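Local coordinates for protein putative hexulose 6 phosphate synthase (Salmonella typhimurium, PDB 3F4W) that adopts the closed eight-stranded TIM-barrel fold of the HUMPS family and is probably an enzyme, as its relatives are, at residues A[4-8]-A[189-193]; A[23-29]-A[51-55]; A[169-173]-A[199-203]; A[120-124]-A[156-160]; A[66-71]-A[95-101]. All coordinates share one frame; numbering follows the deposited sequence.

Contact 1. Residues A[4-8]-A[189-193]; sequences QLALD and AITHA
L5 lays its CD1 methyl against I190, where it is 3.8 Å from I190 CD1 and equally close to I190 CB and CG2. One methyl therefore packs against both branches of the isoleucine. The leucine gets there because its CG is trans to the backbone N (chi1 175°), which carries the branch out from the strand to the helix. Further along, T191 offers its CG2 methyl rather than its hydroxyl: CG2 lies 3.8 Å from the carbonyl oxygen A6 O and 4.2 Å from L7 CD2. The elements joined are the first strand of the TIM barrel, 2-7, and the short helix 188-191 that follows the last strand, so the contact lies where the barrel closes. L5 and L7 also pack on M19 of helix 12-22, whereas the A6 side chain lies about 4 Å from a bound malonate ion. The polar link is indirect. A water donates a hydrogen bond to A6 O at 2.6 Å and lies 3.2 Å from T191 OG1, a hydroxyl also hydrogen-bonded to G187 O. A chi1 of 57° sets that hydroxyl between the backbone N and carbonyl carbon of T191, with CG2 pointing to the strand.

Contact 2. Residues A[23-29]-A[51-55]; sequences VDDVDII and YPHKE
The backbones of I28 and E55 form a parallel bridge, their CA atoms 4.9 Å apart. It is fastened by I29 N, which donates to E55 O at 2.8 Å and 162°, while I28 CA approaches the same oxygen at 3.5 Å in a CA-H...O contact. The bridged side chains share one face of the sheet, with I28 CG1 3.8 Å from E55 OE2, which takes a salt bridge from K2 and a hydrogen bond from Y80. The bridge marks the start of two neighbouring TIM-barrel strands, 28-31 and 55-62, linked in a beta-alpha-beta crossover by helices 33-39 and 42-50. Before it, Y51 to K54 form a type I turn, from whose last residue the lysine chain crosses to the 3-10 turn and loop at 23-27. There K54 NZ donates to V26 O at 2.6 Å, almost in line with the carbonyl (172°), and to V23 O at 3.0 Å; V26 N meets V23 O from the opposite face of its carbonyl plane. V23 CG2 lies 3.6 Å from K54 CE and also touches Y51 CD1; I29 CD1 approaches the ring obliquely at CD2, from the same side of its plane, and also meets K54 CB.

Contact 3. Residues A[169-173]-A[199-203]; sequences SSQTV and EARKI
An ST turn lies at the centre of this contact, in the loop that leads from barrel strand 161-165 toward helix 173-177: S169 OG accepts from Q171 N at 3.2 Å. The same loop is tied once more by S169 N, which donates to T172 OG1 in a nearly straight bond (171°). Against this turn lies the C-terminal helix 196-209 of the TIM barrel, and E199 reaches from it to S170 with both carboxylate oxygens. S170 N donates to E199 OE1 at 2.9 Å, approaching from above the carboxylate plane by 36°. The hydroxyl S170 OG donates to E199 OE2, also at 2.9 Å, on the syn lone pair of that oxygen. A bend at chi2 (69°) turns the glutamate off the course of an extended chain and brings its head to the serine. One helical turn on, I203 packs against the loop backbone, its CG1 3.7 Å from S170 N and its CG2 4.0 Å from V173 CG2. K202 flanks the serine through CE, and its NZ forms a long salt bridge of 3.6 Å to E199 OE2. Two donors from one residue thus restrain the carboxylate's position and rotation, and, with the lysine nearby, the glutamate is probably held in its charged form.

Contact 4. Residues A[120-124]-A[156-160]; sequences VRLLE and VRRKA
E124 reaches from helix 116-126 of the TIM barrel to the connection that leaves helix 147-156 and enters strand 161-165, where its carboxylate gathers three successive backbone N-H groups. From CB, with CG trans to the carbonyl carbon (chi1 -76°), the chain stays extended and crosses to the loop without a close neighbour there at CB or CG. CD is the first atom to arrive, 3.6 Å from R158 N. OE2 then accepts from R158 N at 2.8 Å through its syn lone pair, and also lies 3.5 Å from R157 CA. OE1 has two clear donors: K159 N at 3.0 Å on the syn lone pair, and A160 N at 2.8 Å, on the syn side but 31° out of the carboxylate plane. A further bond from R158 N to OE1 is weak. Three clear bonds on two oxygens restrict rotation of the head and pin the loop just as it turns into the strand; the partial positive ends of these N-H groups would also tend to stabilise a negative carboxylate. Beside this polar grip is an apolar one, V120 CG1 against V156 CG1 at 4.1 Å, with V120 and A160 both also packing on L131 of strand 130-134. Within the loop, R157 bends back on itself at chi2, so that its NH1 donates to A160 O at 3.0 Å, 27° out of the guanidinium plane.

Contact 5. Residues A[66-71]-A[95-101]; sequences GHFESQ and CIRAAKE
The H67 ring lies flat over A98, whose CB is 3.7 Å from the ring centroid and only 12° off its normal, a CH-pi contact over the face. With CG trans to the backbone N, the ring crosses to helix 89-102. E101 approaches the ring edge, H67 NE2 lying 3.3 Å from E101 OE1, but the model is too tight here for that detail to be trusted. The two helices are successive outer helices of the TIM barrel, and their short segments run at 40° with axes 7.8 Å apart. Deeper between the helices, S70 CB meets A98 CB at 3.7 Å, and G66 lets the helices close up at C95, with G66 CA 3.5 Å from C95 SG. S70 OG donates to G66 O at 2.9 Å, on the carbonyl face opposite S70 N. G66 N is also hydrogen-bonded to D138 of the second subunit. At the outer rim two waters donate to E101 OE1; one of them also donates to Q71 OE1 at 2.7 Å, and the other does so weakly and lies near H67 NE2. The inner seam is packed from small side chains, while the glutamate and glutamine are joined through water rather than directly.

Contacts 1, 2 and 3 form one connected region, whereas contacts 4 and 5 lie across the chain's centre from contact 1. Contacts 1 and 2 share neighbouring barrel strands, joined by a probable hydrogen bond from L5 N to I28 O, 2.8 Å, and contact 1 adjoins contact 3 where A189 and I190 pack on E199. Contact 1 is the most buried and rests on methyl packing; the others are partly buried. Contacts 2, 3 and 4 each bring a charged side chain to backbone groups, a lysine to carbonyls in the first and glutamates to N-H groups in the others, with a serine hydroxyl added in contact 3. Contact 5 joins two outer helices, with water at its rim.

Contact 1. Residues A[4-8]-A[189-193]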
# COMPACT_ATOMS: atom_id res chain seq x y z
N GLN A 4 2.01 -3.35 -20.32
CA GLN A 4 1.14 -2.95 -19.22
C GLN A 4 1.24 -1.44 -19.04
O GLN A 4 2.34 -0.90 -18.94
CB GLN A 4 1.55 -3.68 -17.94
CG GLN A 4 0.85 -3.21 -16.68
CD GLN A 4 1.10 -4.14 -15.50
OE1 GLN A 4 1.11 -5.36 -15.66
NE2 GLN A 4 1.30 -3.57 -14.32
N LEU A 5 0.09 -0.77 -19.01
CA LEU A 5 0.05 0.69 -18.89
C LEU A 5 -0.39 1.14 -17.49
O LEU A 5 -1.53 0.93 -17.09
CB LEU A 5 -0.90 1.28 -19.93
CG LEU A 5 -1.14 2.79 -19.84
CD1 LEU A 5 0.12 3.56 -20.22
CD2 LEU A 5 -2.30 3.20 -20.73
N ALA A 6 0.52 1.78 -16.77
CA ALA A 6 0.20 2.29 -15.43
C ALA A 6 -0.55 3.62 -15.47
O ALA A 6 -0.02 4.63 -15.94
CB ALA A 6 1.47 2.42 -14.59
N LEU A 7 -1.79 3.61 -14.99
CA LEU A 7 -2.55 4.84 -14.79
C LEU A 7 -2.43 5.28 -13.33
O LEU A 7 -3.16 4.79 -12.47
CB LEU A 7 -4.02 4.64 -15.17
CG LEU A 7 -4.30 4.11 -16.58
CD1 LEU A 7 -5.79 3.92 -16.78
CD2 LEU A 7 -3.73 5.05 -17.63
N ASP A 8 -1.51 6.19 -13.06
CA ASP A 8 -1.20 6.55 -11.68
C ASP A 8 -1.93 7.79 -11.16
O ASP A 8 -2.63 7.73 -10.15
CB ASP A 8 0.31 6.71 -11.49
CG ASP A 8 1.04 5.38 -11.43
OD1 ASP A 8 0.39 4.34 -11.19
OD2 ASP A 8 2.28 5.36 -11.63
N ALA A 189 5.81 7.77 -19.45
CA ALA A 189 6.25 7.96 -20.83
C ALA A 189 5.05 8.12 -21.75
O ALA A 189 5.10 8.87 -22.73
CB ALA A 189 7.13 6.81 -21.28
N ILE A 190 3.97 7.42 -21.43
CA ILE A 190 2.75 7.47 -22.24
C ILE A 190 1.72 8.48 -21.73
O ILE A 190 1.16 9.25 -22.51
CB ILE A 190 2.10 6.07 -22.34
CG1 ILE A 190 2.97 5.13 -23.18
CG2 ILE A 190 0.70 6.17 -22.93
CD1 ILE A 190 2.58 3.67 -23.10
N THR A 191 1.47 8.49 -20.43
CA THR A 191 0.43 9.35 -19.88
C THR A 191 0.78 10.84 -19.98
O THR A 191 -0.10 11.68 -20.09
CB THR A 191 0.08 8.98 -18.42
OG1 THR A 191 1.25 9.04 -17.61
CG2 THR A 191 -0.52 7.58 -18.36
N HIS A 192 2.07 11.15 -19.96
CA HIS A 192 2.52 12.54 -20.08
C HIS A 192 3.03 12.86 -21.48
O HIS A 192 3.63 13.91 -21.70
CB HIS A 192 3.61 12.85 -19.05
CG HIS A 192 3.12 12.87 -17.63
ND1 HIS A 192 2.09 13.68 -17.21
CD2 HIS A 192 3.53 12.19 -16.54
CE1 HIS A 192 1.88 13.49 -15.92
NE2 HIS A 192 2.74 12.59 -15.49
N ALA A 193 2.80 11.95 -22.41
CA ALA A 193 3.25 12.15 -23.79
C ALA A 193 2.40 13.20 -24.48
O ALA A 193 1.18 13.26 -24.28
CB ALA A 193 3.20 10.84 -24.55
O HOH W 1 1.15 6.88 -15.31

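Contact 2. Residues A[23-29]-A[51-55]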
# COMPACT_ATOMS: atom_id res chain seq x y z
N VAL A 23 -5.73 2.27 -26.04
CA VAL A 23 -6.13 0.93 -25.62
C VAL A 23 -5.80 -0.19 -26.61
O VAL A 23 -5.52 -1.32 -26.19
CB VAL A 23 -7.62 0.87 -25.23
CG1 VAL A 23 -8.50 1.03 -26.46
CG2 VAL A 23 -7.91 -0.45 -24.51
N ASP A 24 -5.83 0.11 -27.90
CA ASP A 24 -5.59 -0.92 -28.92
C ASP A 24 -4.15 -1.45 -28.93
O ASP A 24 -3.89 -2.54 -29.44
CB ASP A 24 -5.98 -0.41 -30.32
CG ASP A 24 -7.48 -0.33 -30.52
OD1 ASP A 24 -8.23 -0.90 -29.70
OD2 ASP A 24 -7.92 0.29 -31.51
N ASP A 25 -3.23 -0.67 -28.38
CA ASP A 25 -1.82 -1.06 -28.34
C ASP A 25 -1.37 -1.53 -26.95
O ASP A 25 -0.19 -1.81 -26.74
CB ASP A 25 -0.93 0.09 -28.79
CG ASP A 25 -1.06 0.39 -30.27
OD1 ASP A 25 -1.60 -0.47 -31.00
OD2 ASP A 25 -0.62 1.47 -30.69
N VAL A 26 -2.32 -1.62 -26.02
CA VAL A 26 -2.03 -2.01 -24.64
C VAL A 26 -2.63 -3.38 -24.33
O VAL A 26 -3.73 -3.70 -24.77
CB VAL A 26 -2.61 -0.96 -23.66
CG1 VAL A 26 -2.53 -1.45 -22.23
CG2 VAL A 26 -1.88 0.37 -23.82
N ASP A 27 -1.90 -4.19 -23.57
CA ASP A 27 -2.36 -5.53 -23.20
C ASP A 27 -2.96 -5.57 -21.80
O ASP A 27 -3.95 -6.25 -21.55
CB ASP A 27 -1.21 -6.53 -23.26
CG ASP A 27 -0.62 -6.65 -24.65
OD1 ASP A 27 -1.31 -7.21 -25.54
OD2 ASP A 27 0.53 -6.19 -24.85
N ILE A 28 -2.35 -4.84 -20.87
CA ILE A 28 -2.83 -4.81 -19.49
C ILE A 28 -3.03 -3.37 -19.02
O ILE A 28 -2.10 -2.57 -19.08
CB ILE A 28 -1.85 -5.50 -18.53
CG1 ILE A 28 -1.62 -6.95 -18.95
CG2 ILE A 28 -2.36 -5.42 -17.10
CD1 ILE A 28 -0.51 -7.65 -18.17
N ILE A 29 -4.23 -3.06 -18.57
CA ILE A 29 -4.50 -1.74 -18.02
C ILE A 29 -4.27 -1.79 -16.52
O ILE A 29 -4.90 -2.56 -15.80
CB ILE A 29 -5.96 -1.31 -18.30
CG1 ILE A 29 -6.26 -1.41 -19.79
CG2 ILE A 29 -6.20 0.11 -17.77
CD1 ILE A 29 -7.67 -0.99 -20.16
N TYR A 51 -13.79 -1.86 -21.06
CA TYR A 51 -12.86 -2.64 -21.87
C TYR A 51 -12.81 -4.09 -21.40
O TYR A 51 -11.82 -4.52 -20.82
CB TYR A 51 -11.46 -2.02 -21.81
CG TYR A 51 -11.43 -0.54 -22.09
CD1 TYR A 51 -11.44 -0.06 -23.39
CD2 TYR A 51 -11.41 0.38 -21.05
CE1 TYR A 51 -11.42 1.30 -23.65
CE2 TYR A 51 -11.39 1.74 -21.30
CZ TYR A 51 -11.40 2.19 -22.60
OH TYR A 51 -11.38 3.55 -22.85
N PRO A 52 -13.89 -4.84 -21.65
CA PRO A 52 -14.07 -6.21 -21.15
C PRO A 52 -13.01 -7.17 -21.69
O PRO A 52 -12.71 -8.17 -21.03
CB PRO A 52 -15.44 -6.61 -21.70
CG PRO A 52 -16.13 -5.33 -22.01
CD PRO A 52 -15.05 -4.39 -22.44
N HIS A 53 -12.47 -6.88 -22.86
CA HIS A 53 -11.51 -7.77 -23.49
C HIS A 53 -10.07 -7.47 -23.09
O HIS A 53 -9.14 -8.17 -23.50
CB HIS A 53 -11.65 -7.73 -25.01
CG HIS A 53 -13.00 -8.15 -25.50
ND1 HIS A 53 -13.95 -7.25 -25.93
CD2 HIS A 53 -13.57 -9.37 -25.59
CE1 HIS A 53 -15.04 -7.90 -26.28
NE2 HIS A 53 -14.84 -9.19 -26.09
N LYS A 54 -9.89 -6.43 -22.28
CA LYS A 54 -8.57 -6.06 -21.77
C LYS A 54 -8.39 -6.58 -20.35
O LYS A 54 -9.34 -6.61 -19.57
CB LYS A 54 -8.42 -4.54 -21.78
CG LYS A 54 -8.38 -3.93 -23.17
CD LYS A 54 -7.13 -4.36 -23.90
CE LYS A 54 -7.13 -3.86 -25.32
NZ LYS A 54 -5.89 -4.27 -26.02
N GLU A 55 -7.17 -6.98 -20.01
CA GLU A 55 -6.87 -7.39 -18.64
C GLU A 55 -6.65 -6.17 -17.76
O GLU A 55 -6.07 -5.17 -18.19
CB GLU A 55 -5.65 -8.32 -18.60
CG GLU A 55 -5.93 -9.71 -19.15
CD GLU A 55 -4.73 -10.63 -19.03
OE1 GLU A 55 -4.92 -11.83 -18.73
OE2 GLU A 55 -3.59 -10.16 -19.24
O HOH W 2 -4.00 -7.08 -26.58

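Contact 3. Residues A[169-173]-A[199-203]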
# COMPACT_ATOMS: atom_id res chain seq x y z
N SER A 169 10.55 4.03 -21.39
CA SER A 169 9.96 4.81 -22.47
C SER A 169 10.36 4.23 -23.83
O SER A 169 11.08 3.24 -23.90
CB SER A 169 10.40 6.27 -22.39
OG SER A 169 11.75 6.42 -22.79
N SER A 170 9.89 4.86 -24.90
CA SER A 170 10.25 4.41 -26.24
C SER A 170 11.76 4.51 -26.45
O SER A 170 12.33 3.77 -27.26
CB SER A 170 9.53 5.23 -27.31
OG SER A 170 9.93 6.59 -27.24
N GLN A 171 12.40 5.42 -25.72
CA GLN A 171 13.83 5.64 -25.85
C GLN A 171 14.67 4.52 -25.23
O GLN A 171 15.80 4.28 -25.64
CB GLN A 171 14.23 6.99 -25.24
CG GLN A 171 13.90 8.18 -26.12
CD GLN A 171 14.75 8.23 -27.37
OE1 GLN A 171 15.93 8.60 -27.32
NE2 GLN A 171 14.17 7.88 -28.51
N THR A 172 14.11 3.81 -24.25
CA THR A 172 14.86 2.79 -23.52
C THR A 172 14.24 1.40 -23.55
O THR A 172 14.84 0.44 -23.07
CB THR A 172 15.01 3.18 -22.04
OG1 THR A 172 13.71 3.35 -21.46
CG2 THR A 172 15.80 4.48 -21.91
N VAL A 173 13.04 1.29 -24.11
CA VAL A 173 12.31 0.02 -24.07
C VAL A 173 13.09 -1.13 -24.71
O VAL A 173 13.00 -2.27 -24.26
CB VAL A 173 10.90 0.15 -24.71
CG1 VAL A 173 11.00 0.64 -26.15
CG2 VAL A 173 10.17 -1.19 -24.64
N GLU A 199 3.47 7.38 -28.75
CA GLU A 199 4.38 6.76 -27.80
C GLU A 199 3.98 5.32 -27.53
O GLU A 199 4.83 4.43 -27.44
CB GLU A 199 4.43 7.56 -26.49
CG GLU A 199 5.31 6.93 -25.40
CD GLU A 199 6.79 6.97 -25.74
OE1 GLU A 199 7.62 6.69 -24.84
OE2 GLU A 199 7.13 7.30 -26.90
N ALA A 200 2.68 5.08 -27.41
CA ALA A 200 2.18 3.73 -27.18
C ALA A 200 2.51 2.83 -28.36
O ALA A 200 2.90 1.67 -28.19
CB ALA A 200 0.67 3.75 -26.93
N ARG A 201 2.37 3.37 -29.57
CA ARG A 201 2.69 2.63 -30.78
C ARG A 201 4.16 2.22 -30.82
O ARG A 201 4.49 1.07 -31.12
CB ARG A 201 2.36 3.43 -32.03
CG ARG A 201 2.63 2.67 -33.32
CD ARG A 201 2.77 3.60 -34.51
NE ARG A 201 4.09 4.23 -34.57
CZ ARG A 201 4.30 5.54 -34.47
NH1 ARG A 201 3.27 6.37 -34.30
NH2 ARG A 201 5.53 6.02 -34.54
N LYS A 202 5.05 3.17 -30.54
CA LYS A 202 6.49 2.93 -30.64
C LYS A 202 6.99 1.91 -29.62
O LYS A 202 7.92 1.15 -29.90
CB LYS A 202 7.27 4.24 -30.52
CG LYS A 202 6.83 5.30 -31.52
CD LYS A 202 7.99 6.16 -31.98
CE LYS A 202 8.55 7.01 -30.84
NZ LYS A 202 7.58 8.05 -30.42
N ILE A 203 6.37 1.90 -28.45
CA ILE A 203 6.76 0.96 -27.40
C ILE A 203 6.24 -0.44 -27.72
O ILE A 203 7.00 -1.41 -27.68
CB ILE A 203 6.27 1.43 -26.01
CG1 ILE A 203 7.03 2.69 -25.58
CG2 ILE A 203 6.45 0.33 -24.96
CD1 ILE A 203 6.44 3.39 -24.38

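Contact 4. Residues A[120-124]-A[156-160]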
# COMPACT_ATOMS: atom_id res chain seq x y z
N VAL A 120 13.86 -13.78 -3.96
CA VAL A 120 13.29 -14.51 -5.08
C VAL A 120 13.23 -16.01 -4.80
O VAL A 120 12.21 -16.66 -5.06
CB VAL A 120 14.07 -14.26 -6.38
CG1 VAL A 120 13.57 -15.17 -7.49
CG2 VAL A 120 13.95 -12.80 -6.80
N ARG A 121 14.30 -16.56 -4.24
CA ARG A 121 14.33 -17.99 -3.93
C ARG A 121 13.22 -18.31 -2.94
O ARG A 121 12.48 -19.29 -3.09
CB ARG A 121 15.67 -18.40 -3.32
CG ARG A 121 16.89 -18.12 -4.17
CD ARG A 121 18.16 -18.62 -3.47
NE ARG A 121 19.36 -17.98 -4.00
CZ ARG A 121 20.10 -17.10 -3.34
NH1 ARG A 121 19.78 -16.76 -2.10
NH2 ARG A 121 21.18 -16.58 -3.91
N LEU A 122 13.10 -17.47 -1.92
CA LEU A 122 12.13 -17.67 -0.86
C LEU A 122 10.70 -17.61 -1.41
O LEU A 122 9.87 -18.45 -1.07
CB LEU A 122 12.33 -16.61 0.23
CG LEU A 122 11.65 -16.82 1.57
CD1 LEU A 122 12.28 -15.94 2.64
CD2 LEU A 122 10.18 -16.52 1.45
N LEU A 123 10.44 -16.61 -2.24
CA LEU A 123 9.08 -16.38 -2.73
C LEU A 123 8.62 -17.45 -3.71
O LEU A 123 7.47 -17.89 -3.68
CB LEU A 123 8.97 -15.00 -3.37
CG LEU A 123 9.24 -13.84 -2.40
CD1 LEU A 123 9.14 -12.51 -3.12
CD2 LEU A 123 8.30 -13.90 -1.21
N GLU A 124 9.53 -17.88 -4.58
CA GLU A 124 9.20 -18.91 -5.55
C GLU A 124 8.87 -20.23 -4.86
O GLU A 124 7.92 -20.92 -5.23
CB GLU A 124 10.33 -19.10 -6.56
CG GLU A 124 10.39 -18.01 -7.61
CD GLU A 124 11.12 -18.44 -8.86
OE1 GLU A 124 10.45 -18.84 -9.84
OE2 GLU A 124 12.37 -18.40 -8.86
N VAL A 156 18.40 -15.27 -11.43
CA VAL A 156 18.02 -16.03 -10.24
C VAL A 156 16.69 -16.77 -10.39
O VAL A 156 16.53 -17.87 -9.86
CB VAL A 156 17.96 -15.14 -8.98
CG1 VAL A 156 17.56 -15.97 -7.77
CG2 VAL A 156 19.30 -14.46 -8.75
N ARG A 157 15.73 -16.16 -11.09
CA ARG A 157 14.40 -16.76 -11.20
C ARG A 157 14.44 -18.15 -11.84
O ARG A 157 15.21 -18.39 -12.76
CB ARG A 157 13.44 -15.83 -11.95
CG ARG A 157 13.68 -15.71 -13.44
CD ARG A 157 12.90 -16.76 -14.24
NE ARG A 157 13.27 -16.72 -15.65
CZ ARG A 157 12.57 -16.08 -16.58
NH1 ARG A 157 11.46 -15.44 -16.26
NH2 ARG A 157 12.99 -16.09 -17.84
N ARG A 158 13.60 -19.05 -11.34
CA ARG A 158 13.52 -20.41 -11.86
C ARG A 158 12.35 -20.59 -12.82
O ARG A 158 12.53 -21.06 -13.95
CB ARG A 158 13.41 -21.42 -10.72
CG ARG A 158 14.67 -21.55 -9.88
CD ARG A 158 14.50 -22.60 -8.80
NE ARG A 158 15.60 -22.61 -7.85
CZ ARG A 158 15.67 -23.41 -6.79
NH1 ARG A 158 14.68 -24.27 -6.54
NH2 ARG A 158 16.71 -23.35 -5.97
N LYS A 159 11.16 -20.23 -12.37
CA LYS A 159 9.95 -20.45 -13.15
C LYS A 159 9.11 -19.18 -13.29
O LYS A 159 8.35 -19.04 -14.25
CB LYS A 159 9.09 -21.54 -12.50
CG LYS A 159 9.66 -22.94 -12.65
CD LYS A 159 8.68 -23.98 -12.10
CE LYS A 159 9.17 -25.40 -12.35
NZ LYS A 159 8.21 -26.41 -11.83
N ALA A 160 9.25 -18.26 -12.34
CA ALA A 160 8.41 -17.07 -12.29
C ALA A 160 8.32 -16.32 -13.62
O ALA A 160 9.32 -16.13 -14.31
CB ALA A 160 8.88 -16.14 -11.18

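Contact 5. Residues A[66-71]-A[95-101]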
# COMPACT_ATOMS: atom_id res chain seq x y z
N GLY A 66 -3.96 -9.66 3.37
CA GLY A 66 -3.81 -10.17 2.02
C GLY A 66 -5.05 -10.72 1.35
O GLY A 66 -5.43 -10.27 0.28
N HIS A 67 -5.69 -11.71 1.97
CA HIS A 67 -6.83 -12.34 1.33
C HIS A 67 -8.01 -11.38 1.19
O HIS A 67 -8.64 -11.31 0.13
CB HIS A 67 -7.27 -13.60 2.07
CG HIS A 67 -8.24 -14.44 1.30
ND1 HIS A 67 -7.89 -15.65 0.74
CD2 HIS A 67 -9.54 -14.24 0.99
CE1 HIS A 67 -8.94 -16.16 0.12
NE2 HIS A 67 -9.96 -15.32 0.26
N PHE A 68 -8.30 -10.64 2.25
CA PHE A 68 -9.47 -9.77 2.25
C PHE A 68 -9.37 -8.69 1.18
O PHE A 68 -10.34 -8.43 0.45
CB PHE A 68 -9.66 -9.13 3.62
CG PHE A 68 -10.87 -8.25 3.71
CD1 PHE A 68 -12.10 -8.78 4.07
CD2 PHE A 68 -10.79 -6.91 3.41
CE1 PHE A 68 -13.22 -7.98 4.15
CE2 PHE A 68 -11.91 -6.10 3.49
CZ PHE A 68 -13.12 -6.63 3.86
N GLU A 69 -8.22 -8.04 1.09
CA GLU A 69 -8.02 -6.98 0.11
C GLU A 69 -7.92 -7.53 -1.32
O GLU A 69 -8.46 -6.94 -2.26
CB GLU A 69 -6.80 -6.14 0.47
CG GLU A 69 -6.56 -5.02 -0.51
CD GLU A 69 -5.68 -3.92 0.05
OE1 GLU A 69 -5.28 -3.03 -0.73
OE2 GLU A 69 -5.40 -3.94 1.27
N SER A 70 -7.25 -8.66 -1.48
CA SER A 70 -7.16 -9.31 -2.78
C SER A 70 -8.55 -9.67 -3.32
O SER A 70 -8.87 -9.40 -4.48
CB SER A 70 -6.28 -10.56 -2.72
OG SER A 70 -4.92 -10.22 -2.53
N GLN A 71 -9.36 -10.26 -2.46
CA GLN A 71 -10.70 -10.71 -2.83
C GLN A 71 -11.58 -9.52 -3.23
O GLN A 71 -12.32 -9.57 -4.21
CB GLN A 71 -11.34 -11.48 -1.68
CG GLN A 71 -12.61 -12.23 -2.03
CD GLN A 71 -13.19 -12.97 -0.85
OE1 GLN A 71 -13.30 -14.19 -0.86
NE2 GLN A 71 -13.54 -12.23 0.20
N CYS A 95 -2.79 -13.66 -0.41
CA CYS A 95 -3.14 -13.05 -1.69
C CYS A 95 -3.26 -14.11 -2.77
O CYS A 95 -4.24 -14.15 -3.51
CB CYS A 95 -2.11 -11.99 -2.10
SG CYS A 95 -2.05 -10.56 -1.00
N ILE A 96 -2.25 -14.98 -2.86
CA ILE A 96 -2.23 -16.03 -3.87
C ILE A 96 -3.40 -17.00 -3.71
O ILE A 96 -3.98 -17.46 -4.69
CB ILE A 96 -0.91 -16.80 -3.86
CG1 ILE A 96 0.24 -15.87 -4.27
CG2 ILE A 96 -0.97 -18.00 -4.79
CD1 ILE A 96 1.61 -16.50 -4.16
N ARG A 97 -3.75 -17.31 -2.47
CA ARG A 97 -4.90 -18.15 -2.21
C ARG A 97 -6.17 -17.51 -2.76
O ARG A 97 -6.99 -18.17 -3.38
CB ARG A 97 -5.06 -18.44 -0.72
CG ARG A 97 -5.89 -19.67 -0.45
CD ARG A 97 -5.37 -20.84 -1.29
NE ARG A 97 -6.32 -21.94 -1.35
CZ ARG A 97 -7.26 -22.07 -2.28
NH1 ARG A 97 -7.38 -21.15 -3.23
NH2 ARG A 97 -8.09 -23.10 -2.25
N ALA A 98 -6.32 -16.20 -2.53
CA ALA A 98 -7.47 -15.47 -3.05
C ALA A 98 -7.49 -15.48 -4.58
O ALA A 98 -8.55 -15.58 -5.20
CB ALA A 98 -7.48 -14.04 -2.53
N ALA A 99 -6.31 -15.37 -5.18
CA ALA A 99 -6.20 -15.42 -6.64
C ALA A 99 -6.64 -16.78 -7.18
O ALA A 99 -7.38 -16.85 -8.16
CB ALA A 99 -4.77 -15.11 -7.07
N LYS A 100 -6.18 -17.85 -6.53
CA LYS A 100 -6.53 -19.20 -6.97
C LYS A 100 -8.04 -19.42 -6.94
O LYS A 100 -8.61 -19.99 -7.87
CB LYS A 100 -5.84 -20.25 -6.10
CG LYS A 100 -4.32 -20.21 -6.15
CD LYS A 100 -3.78 -20.55 -7.54
CE LYS A 100 -2.26 -20.66 -7.52
NZ LYS A 100 -1.69 -20.89 -8.88
N GLU A 101 -8.68 -18.96 -5.87
CA GLU A 101 -10.14 -19.07 -5.77
C GLU A 101 -10.81 -18.40 -6.95
O GLU A 101 -11.84 -18.87 -7.44
CB GLU A 101 -10.63 -18.45 -4.46
CG GLU A 101 -10.10 -19.14 -3.22
CD GLU A 101 -10.32 -18.33 -1.95
OE1 GLU A 101 -11.22 -17.47 -1.94
OE2 GLU A 101 -9.57 -18.57 -0.98
O HOH W 3 -12.64 -17.14 0.50
O HOH W 4 -12.31 -15.43 -3.03